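PDB 4ZXA: hydroquinone dioxygenase large subunit, which catalyses, together with its small subunit, the Fe2+-dependent ring-opening dioxygenation of hydroquinone, and here holds cadmium and 4-hydroxybenzonitrile. Local coordinates for the interface of chains B and A. Residues are numbered along the deposited sequence; one frame, centred on the assembly and turned at random. Chains: chain A, Hydroquinone dioxygenase large subunit; chain B, Hydroquinone dioxygenase small subunit.

Two subunits of a hydroquinone 1,2-dioxygenase are joined here in two different ways, at patches whose C-alpha centres lie about 21 Å apart. Contact 1 is made mainly by side chains: a turn between strands 52-58 and 61-69 of the small subunit meets the end of strand 310-318 and the segment after it in the large one. Contact 2 combines main-chain pairing with the B:Tyr35 ring: strand 24-27 of the small subunit pairs antiparallel with strand 283-290 of the large subunit. No residue or named element is common to both. Being separate, they are likely to fix the relative orientation of the two chains within the two-plus-two assembly.

Contact 1: the interface of chains B and A. Residues chain B 58-59, 61; chain A 261, 263, 316, 318, 320, 323, 326, 332.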
ATOM      1  N   ASN B  58       4.872 -10.075  32.923  1.00 21.44           N
ATOM      2  CA  ASN B  58       5.650  -8.885  32.557  1.00 21.39           C
ATOM      3  C   ASN B  58       6.127  -8.135  33.782  1.00 24.88           C
ATOM      4  O   ASN B  58       5.333  -7.488  34.476  1.00 23.79           O
ATOM      5  CB  ASN B  58       4.847  -7.949  31.639  1.00 25.84           C
ATOM      6  CG  ASN B  58       5.726  -6.896  30.962  1.00 28.03           C
ATOM      7  OD1 ASN B  58       6.743  -6.484  31.513  1.00 29.57           O
ATOM      8  ND2 ASN B  58       5.344  -6.473  29.760  1.00 20.96           N
ATOM      9  N   LEU B  59       7.423  -8.229  34.060  1.00 18.75           N
ATOM     10  CA  LEU B  59       7.969  -7.579  35.244  1.00 19.93           C
ATOM     11  C   LEU B  59       7.118  -7.838  36.501  1.00 26.07           C
ATOM     12  O   LEU B  59       6.826  -6.921  37.270  1.00 25.20           O
ATOM     13  CB  LEU B  59       8.107  -6.073  35.016  1.00 21.23           C
ATOM     14  CG  LEU B  59       9.116  -5.403  35.956  1.00 25.79           C
ATOM     15  CD1 LEU B  59      10.536  -5.767  35.528  1.00 22.17           C
ATOM     16  CD2 LEU B  59       8.915  -3.897  36.001  1.00 24.29           C
ATOM     17  N   TYR B  61       4.025  -8.563  36.787  1.00 25.88           N
ATOM     18  CA  TYR B  61       2.584  -8.491  36.564  1.00 20.94           C
ATOM     19  C   TYR B  61       2.158  -9.751  35.838  1.00 23.87           C
ATOM     20  O   TYR B  61       2.923 -10.320  35.036  1.00 27.25           O
ATOM     21  CB  TYR B  61       2.206  -7.235  35.792  1.00 20.42           C
ATOM     22  CG  TYR B  61       2.596  -6.004  36.557  1.00 24.80           C
ATOM     23  CD1 TYR B  61       1.741  -5.475  37.513  1.00 21.38           C
ATOM     24  CD2 TYR B  61       3.845  -5.389  36.356  1.00 24.09           C
ATOM     25  CE1 TYR B  61       2.106  -4.358  38.257  1.00 26.34           C
ATOM     26  CE2 TYR B  61       4.212  -4.261  37.085  1.00 23.69           C
ATOM     27  CZ  TYR B  61       3.337  -3.761  38.040  1.00 24.21           C
ATOM     28  OH  TYR B  61       3.668  -2.655  38.770  1.00 23.79           O
TER
ATOM     29  N   VAL A 261       8.859  -5.934  25.499  1.00 22.19           N
ATOM     30  CA  VAL A 261       8.014  -7.062  25.153  1.00 21.45           C
ATOM     31  C   VAL A 261       6.551  -6.597  25.216  1.00 26.99           C
ATOM     32  O   VAL A 261       6.173  -5.853  26.129  1.00 25.05           O
ATOM     33  CB  VAL A 261       8.234  -8.237  26.136  1.00 19.89           C
ATOM     34  CG1 VAL A 261       7.162  -9.308  25.950  1.00 23.08           C
ATOM     35  CG2 VAL A 261       9.621  -8.842  25.965  1.00 19.16           C
ATOM     36  N   TRP A 263       2.353  -8.007  25.020  1.00 20.29           N
ATOM     37  CA  TRP A 263       1.477  -9.173  25.104  1.00 21.22           C
ATOM     38  C   TRP A 263       0.138  -8.942  24.400  1.00 23.74           C
ATOM     39  O   TRP A 263      -0.547  -7.943  24.630  1.00 22.37           O
ATOM     40  CB  TRP A 263       1.255  -9.592  26.556  1.00 19.24           C
ATOM     41  CG  TRP A 263       2.497 -10.120  27.216  1.00 22.20           C
ATOM     42  CD1 TRP A 263       3.490  -9.385  27.804  1.00 26.14           C
ATOM     43  CD2 TRP A 263       2.878 -11.498  27.368  1.00 22.05           C
ATOM     44  NE1 TRP A 263       4.466 -10.221  28.314  1.00 22.35           N
ATOM     45  CE2 TRP A 263       4.113 -11.519  28.055  1.00 22.87           C
ATOM     46  CE3 TRP A 263       2.292 -12.715  27.008  1.00 20.74           C
ATOM     47  CZ2 TRP A 263       4.767 -12.707  28.374  1.00 22.97           C
ATOM     48  CZ3 TRP A 263       2.944 -13.884  27.318  1.00 18.02           C
ATOM     49  CH2 TRP A 263       4.164 -13.876  27.999  1.00 22.07           C
ATOM     50  N   TRP A 316      -2.016  -5.947  26.360  1.00 15.99           N
ATOM     51  CA  TRP A 316      -1.706  -5.843  27.773  1.00 22.91           C
ATOM     52  C   TRP A 316      -0.397  -5.056  27.961  1.00 24.07           C
ATOM     53  O   TRP A 316       0.687  -5.523  27.621  1.00 25.07           O
ATOM     54  CB  TRP A 316      -1.616  -7.230  28.387  1.00 19.23           C
ATOM     55  CG  TRP A 316      -1.186  -7.271  29.818  1.00 22.42           C
ATOM     56  CD1 TRP A 316      -1.544  -6.412  30.828  1.00 23.79           C
ATOM     57  CD2 TRP A 316      -0.306  -8.237  30.404  1.00 20.74           C
ATOM     58  NE1 TRP A 316      -0.939  -6.796  32.012  1.00 20.23           N
ATOM     59  CE2 TRP A 316      -0.173  -7.911  31.773  1.00 19.93           C
ATOM     60  CE3 TRP A 316       0.394  -9.340  29.903  1.00 22.56           C
ATOM     61  CZ2 TRP A 316       0.623  -8.651  32.639  1.00 18.12           C
ATOM     62  CZ3 TRP A 316       1.189 -10.076  30.769  1.00 23.03           C
ATOM     63  CH2 TRP A 316       1.297  -9.724  32.123  1.00 20.57           C
ATOM     64  N   ASN A 318       2.449  -2.458  30.064  1.00 23.48           N
ATOM     65  CA  ASN A 318       3.153  -2.292  31.322  1.00 22.08           C
ATOM     66  C   ASN A 318       3.728  -0.881  31.392  1.00 24.28           C
ATOM     67  O   ASN A 318       4.702  -0.567  30.722  1.00 25.58           O
ATOM     68  CB  ASN A 318       4.269  -3.331  31.440  1.00 22.76           C
ATOM     69  CG  ASN A 318       5.036  -3.220  32.757  1.00 27.55           C
ATOM     70  OD1 ASN A 318       4.778  -2.329  33.567  1.00 29.55           O
ATOM     71  ND2 ASN A 318       5.979  -4.130  32.973  1.00 25.00           N
ATOM     72  N   THR A 320       5.424   0.799  33.533  1.00 26.35           N
ATOM     73  CA  THR A 320       6.576   1.041  34.394  1.00 25.32           C
ATOM     74  C   THR A 320       7.647   1.915  33.703  1.00 24.83           C
ATOM     75  O   THR A 320       8.161   1.563  32.638  1.00 26.30           O
ATOM     76  CB  THR A 320       7.206  -0.296  34.835  1.00 27.49           C
ATOM     77  OG1 THR A 320       6.224  -1.097  35.517  1.00 28.65           O
ATOM     78  CG2 THR A 320       8.400  -0.047  35.742  1.00 24.37           C
ATOM     79  N   LEU A 323      11.472   0.889  32.014  1.00 20.53           N
ATOM     80  CA  LEU A 323      11.557  -0.231  31.066  1.00 22.65           C
ATOM     81  C   LEU A 323      12.732  -0.121  30.085  1.00 22.75           C
ATOM     82  O   LEU A 323      13.489  -1.074  29.928  1.00 25.26           O
ATOM     83  CB  LEU A 323      10.232  -0.436  30.316  1.00 23.98           C
ATOM     84  CG  LEU A 323       9.227  -1.445  30.910  1.00 29.51           C
ATOM     85  CD1 LEU A 323       9.564  -1.829  32.340  1.00 23.90           C
ATOM     86  CD2 LEU A 323       7.801  -0.918  30.831  1.00 26.22           C
ATOM     87  N   LEU A 326      15.759  -1.205  31.830  1.00 20.65           N
ATOM     88  CA  LEU A 326      15.797  -2.657  32.058  1.00 18.53           C
ATOM     89  C   LEU A 326      16.217  -3.449  30.828  1.00 22.38           C
ATOM     90  O   LEU A 326      16.984  -4.407  30.943  1.00 25.50           O
ATOM     91  CB  LEU A 326      14.471  -3.171  32.581  1.00 19.31           C
ATOM     92  CG  LEU A 326      14.051  -2.520  33.897  1.00 21.89           C
ATOM     93  CD1 LEU A 326      12.769  -3.125  34.403  1.00 17.88           C
ATOM     94  CD2 LEU A 326      15.161  -2.689  34.895  1.00 25.22           C
ATOM     95  N   LEU A 332      16.159  -7.275  31.502  1.00 27.03           N
ATOM     96  CA  LEU A 332      15.085  -7.938  30.788  1.00 22.03           C
ATOM     97  C   LEU A 332      15.582  -8.363  29.419  1.00 27.25           C
ATOM     98  O   LEU A 332      16.112  -7.543  28.665  1.00 26.59           O
ATOM     99  CB  LEU A 332      13.898  -7.006  30.654  1.00 22.98           C
ATOM    100  CG  LEU A 332      13.076  -6.865  31.929  1.00 25.47           C
ATOM    101  CD1 LEU A 332      11.924  -5.891  31.706  1.00 20.80           C
ATOM    102  CD2 LEU A 332      12.569  -8.241  32.385  1.00 17.26           C
TER
HETATM  103  O   HOH W   1       6.349  -3.929  28.272  1.00 20.00           O
HETATM  104  O   HOH W   2       5.910  -1.242  38.557  1.00 32.89           O
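The amide oxygen OD1 of A:Asn318 is gripped by two donors from its own chain, both on A:Thr320. The hydroxyl OG1 of A:Thr320 lies 2.7 Å from this OD1, in the carbonyl plane and on a lone pair, whereas the backbone N of A:Thr320 approaches from above that plane at 3.2 Å. With the rotation of the amide so fixed, its ND2 is directed at the small subunit. ND2 of A:Asn318 donates to the amide oxygen OD1 of B:Asn58 at 2.9 Å, fairly straight (160° at H). The bond lies nearly in the donor's own amide plane but enters above the acceptor's carbonyl plane and not on a lone pair; the two amides stand 83° apart. CG of A:Asn318 is anti to the backbone N (chi1 -179°), which extends the amide toward B:Asn58. On the other branch of B:Asn58, ND2 is 3.1 Å from a water that continues to the carbonyl O of A:Val261. A second water links the phenol OH of B:Tyr61 with OG1 of A:Thr320. Beside this polar core, B:Leu59 divides its methyls: CD1 meets CD1 of A:Leu326 tip to tip at 3.6 Å, while CD2 rests on CG2 of A:Thr320. At the opposite end, the indole rim of A:Trp316 abuts CB of B:Tyr61. The small subunit's tight turn thus fits between the end of strand 310-318 and helix 323-329 of the large subunit.

Contact 2: the interface of chains B and A. Residues chain B 25-29, 35; chain A 275, 284-287, 298.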
ATOM      1  N   VAL B  25       1.983 -20.457  15.267  1.00 29.37           N
ATOM      2  CA  VAL B  25       3.205 -19.701  15.103  1.00 25.46           C
ATOM      3  C   VAL B  25       4.019 -20.347  13.994  1.00 28.71           C
ATOM      4  O   VAL B  25       4.592 -21.418  14.172  1.00 33.29           O
ATOM      5  CB  VAL B  25       4.030 -19.650  16.412  1.00 27.73           C
ATOM      6  CG1 VAL B  25       5.462 -19.206  16.127  1.00 24.47           C
ATOM      7  CG2 VAL B  25       3.372 -18.719  17.430  1.00 23.03           C
ATOM      8  N   GLU B  26       4.050 -19.699  12.840  1.00 29.13           N
ATOM      9  CA  GLU B  26       4.855 -20.168  11.716  1.00 36.40           C
ATOM     10  C   GLU B  26       6.251 -19.530  11.759  1.00 33.43           C
ATOM     11  O   GLU B  26       6.408 -18.333  11.512  1.00 24.29           O
ATOM     12  CB  GLU B  26       4.150 -19.832  10.393  1.00 36.62           C
ATOM     13  CG  GLU B  26       4.956 -20.151   9.136  1.00 38.93           C
ATOM     14  CD  GLU B  26       4.425 -19.431   7.893  1.00 47.66           C
ATOM     15  OE1 GLU B  26       3.180 -19.270   7.776  1.00 47.69           O
ATOM     16  OE2 GLU B  26       5.258 -19.016   7.044  1.00 44.71           O
ATOM     17  N   ILE B  27       7.261 -20.332  12.075  1.00 28.32           N
ATOM     18  CA  ILE B  27       8.627 -19.844  12.160  1.00 22.77           C
ATOM     19  C   ILE B  27       9.317 -19.813  10.804  1.00 34.29           C
ATOM     20  O   ILE B  27       9.321 -20.805  10.079  1.00 40.51           O
ATOM     21  CB  ILE B  27       9.451 -20.741  13.080  1.00 28.08           C
ATOM     22  CG1 ILE B  27       8.887 -20.695  14.504  1.00 27.43           C
ATOM     23  CG2 ILE B  27      10.924 -20.343  13.042  1.00 27.64           C
ATOM     24  CD1 ILE B  27       9.014 -19.332  15.158  1.00 29.41           C
ATOM     25  N   ILE B  28       9.883 -18.661  10.452  1.00 33.64           N
ATOM     26  CA  ILE B  28      10.772 -18.563   9.300  1.00 32.71           C
ATOM     27  C   ILE B  28      12.210 -18.657   9.793  1.00 34.26           C
ATOM     28  O   ILE B  28      13.038 -19.331   9.193  1.00 37.29           O
ATOM     29  CB  ILE B  28      10.628 -17.211   8.550  1.00 36.40           C
ATOM     30  CG1 ILE B  28       9.157 -16.892   8.241  1.00 29.54           C
ATOM     31  CG2 ILE B  28      11.508 -17.197   7.289  1.00 30.44           C
ATOM     32  CD1 ILE B  28       8.428 -17.988   7.518  1.00 43.71           C
ATOM     33  N   SER B  29      12.494 -17.966  10.894  1.00 31.94           N
ATOM     34  CA  SER B  29      13.823 -17.961  11.493  1.00 30.82           C
ATOM     35  C   SER B  29      13.710 -17.745  12.998  1.00 29.88           C
ATOM     36  O   SER B  29      13.018 -16.829  13.451  1.00 29.78           O
ATOM     37  CB  SER B  29      14.676 -16.856  10.874  1.00 28.27           C
ATOM     38  OG  SER B  29      15.916 -16.702  11.554  1.00 30.11           O
ATOM     39  N   TYR B  35       7.928 -16.704  21.772  1.00 24.47           N
ATOM     40  CA  TYR B  35       6.624 -16.032  21.729  1.00 25.07           C
ATOM     41  C   TYR B  35       5.662 -16.451  22.836  1.00 23.03           C
ATOM     42  O   TYR B  35       4.501 -16.037  22.835  1.00 22.96           O
ATOM     43  CB  TYR B  35       5.959 -16.220  20.353  1.00 24.15           C
ATOM     44  CG  TYR B  35       6.811 -15.691  19.230  1.00 23.04           C
ATOM     45  CD1 TYR B  35       6.788 -14.351  18.895  1.00 19.77           C
ATOM     46  CD2 TYR B  35       7.673 -16.528  18.530  1.00 25.13           C
ATOM     47  CE1 TYR B  35       7.596 -13.854  17.873  1.00 26.41           C
ATOM     48  CE2 TYR B  35       8.488 -16.043  17.507  1.00 24.13           C
ATOM     49  CZ  TYR B  35       8.443 -14.702  17.187  1.00 24.27           C
ATOM     50  OH  TYR B  35       9.225 -14.202  16.183  1.00 24.61           O
TER
ATOM     51  N   VAL A 275       5.997 -10.929  11.357  1.00 21.55           N
ATOM     52  CA  VAL A 275       7.008 -10.583  12.339  1.00 20.77           C
ATOM     53  C   VAL A 275       8.390 -10.678  11.756  1.00 22.83           C
ATOM     54  O   VAL A 275       8.789 -11.726  11.248  1.00 22.25           O
ATOM     55  CB  VAL A 275       6.912 -11.465  13.584  1.00 25.45           C
ATOM     56  CG1 VAL A 275       8.013 -11.091  14.580  1.00 19.40           C
ATOM     57  CG2 VAL A 275       5.513 -11.338  14.203  1.00 19.62           C
ATOM     58  N   ARG A 284      10.958 -13.391  10.578  1.00 24.41           N
ATOM     59  CA  ARG A 284      11.171 -14.271  11.716  1.00 25.14           C
ATOM     60  C   ARG A 284      10.000 -15.241  11.866  1.00 26.22           C
ATOM     61  O   ARG A 284      10.184 -16.436  12.096  1.00 23.55           O
ATOM     62  CB  ARG A 284      11.355 -13.453  12.989  1.00 27.61           C
ATOM     63  CG  ARG A 284      12.614 -12.613  12.967  1.00 30.20           C
ATOM     64  CD  ARG A 284      13.851 -13.481  13.141  1.00 40.48           C
ATOM     65  NE  ARG A 284      14.368 -13.406  14.504  1.00 46.34           N
ATOM     66  CZ  ARG A 284      15.002 -12.341  14.994  1.00 59.02           C
ATOM     67  NH1 ARG A 284      15.189 -11.273  14.226  1.00 57.49           N
ATOM     68  NH2 ARG A 284      15.447 -12.332  16.252  1.00 58.81           N
ATOM     69  N   ALA A 285       8.790 -14.729  11.703  1.00 25.94           N
ATOM     70  CA  ALA A 285       7.618 -15.551  11.916  1.00 23.36           C
ATOM     71  C   ALA A 285       6.366 -14.938  11.308  1.00 25.24           C
ATOM     72  O   ALA A 285       6.300 -13.733  11.062  1.00 27.59           O
ATOM     73  CB  ALA A 285       7.434 -15.809  13.418  1.00 22.34           C
ATOM     74  N   ARG A 286       5.387 -15.791  11.043  1.00 25.73           N
ATOM     75  CA  ARG A 286       4.058 -15.361  10.646  1.00 27.46           C
ATOM     76  C   ARG A 286       3.057 -15.938  11.644  1.00 22.92           C
ATOM     77  O   ARG A 286       2.804 -17.140  11.660  1.00 31.68           O
ATOM     78  CB  ARG A 286       3.741 -15.814   9.218  1.00 33.33           C
ATOM     79  CG  ARG A 286       2.485 -15.180   8.649  1.00 34.25           C
ATOM     80  CD  ARG A 286       2.197 -15.673   7.246  1.00 34.89           C
ATOM     81  NE  ARG A 286       1.214 -14.841   6.551  1.00 33.25           N
ATOM     82  CZ  ARG A 286      -0.072 -15.160   6.408  1.00 37.54           C
ATOM     83  NH1 ARG A 286      -0.552 -16.303   6.913  1.00 33.87           N
ATOM     84  NH2 ARG A 286      -0.879 -14.335   5.746  1.00 30.25           N
ATOM     85  N   ILE A 287       2.508 -15.083  12.497  1.00 23.66           N
ATOM     86  CA  ILE A 287       1.658 -15.539  13.589  1.00 22.00           C
ATOM     87  C   ILE A 287       0.165 -15.285  13.345  1.00 21.37           C
ATOM     88  O   ILE A 287      -0.255 -14.152  13.144  1.00 21.98           O
ATOM     89  CB  ILE A 287       2.075 -14.893  14.926  1.00 24.66           C
ATOM     90  CG1 ILE A 287       3.554 -15.147  15.205  1.00 25.82           C
ATOM     91  CG2 ILE A 287       1.222 -15.409  16.085  1.00 18.18           C
ATOM     92  CD1 ILE A 287       3.949 -14.751  16.606  1.00 22.89           C
ATOM     93  N   PRO A 298       8.265 -10.035  21.100  1.00 21.31           N
ATOM     94  CA  PRO A 298       9.566  -9.712  21.702  1.00 24.41           C
ATOM     95  C   PRO A 298      10.024  -8.280  21.441  1.00 28.88           C
ATOM     96  O   PRO A 298       9.522  -7.582  20.543  1.00 28.15           O
ATOM     97  CB  PRO A 298      10.534 -10.698  21.030  1.00 25.77           C
ATOM     98  CG  PRO A 298       9.660 -11.751  20.398  1.00 26.11           C
ATOM     99  CD  PRO A 298       8.377 -11.062  20.050  1.00 22.69           C
TER
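The phenol ring of B:Tyr35, on the short 3-10 helix 32-35, forms the apolar centre of a patch built around an intersubunit beta-pairing. Its CG stands anti to the carbonyl carbon (chi1 -58°), sending the ring toward the large subunit. CD1 of A:Ile287 lies over one face of the ring, displaced toward its rim, 3.7 Å from CD1 of B:Tyr35. From the other side of the ring plane A:Pro298 comes in alongside CD1 and CE1, its CD 3.6 Å from CE1 of B:Tyr35, so the ring sits between the two residues. The tip reaches further into the large subunit, where OH of B:Tyr35 approaches CB of A:Ala285 and, tip to tip, CG1 of A:Val275. An alanine in place of B:Tyr35 would remove the ring and would probably loosen the packing on both sides. Alongside, CG2 of B:Val25 lies near CD1 of A:Ile287, the two side chains pointing the same way. Outward from this core, strands 24-27 and 283-290 run antiparallel. The N of A:Arg286 donates to O of B:Glu26 at 2.8 Å, in the carbonyl plane; the return bond, from N of B:Glu26 to O of A:Arg286, is 3.1 Å and comes from above the carbonyl plane. At the rim, the carboxylate of B:Glu26 crosses the aliphatic stem of A:Arg286 obliquely. Its OE1 stays 4.8 Å from NH1 of A:Arg286, so any attraction is likely to act at a distance. Where the strand of the small subunit ends, the carbonyl O of A:Arg284 accepts two bonds: one from N of B:Ile28 at 2.8 Å, and one from N of B:Ser29 at 3.0 Å, the latter almost straight at 175°.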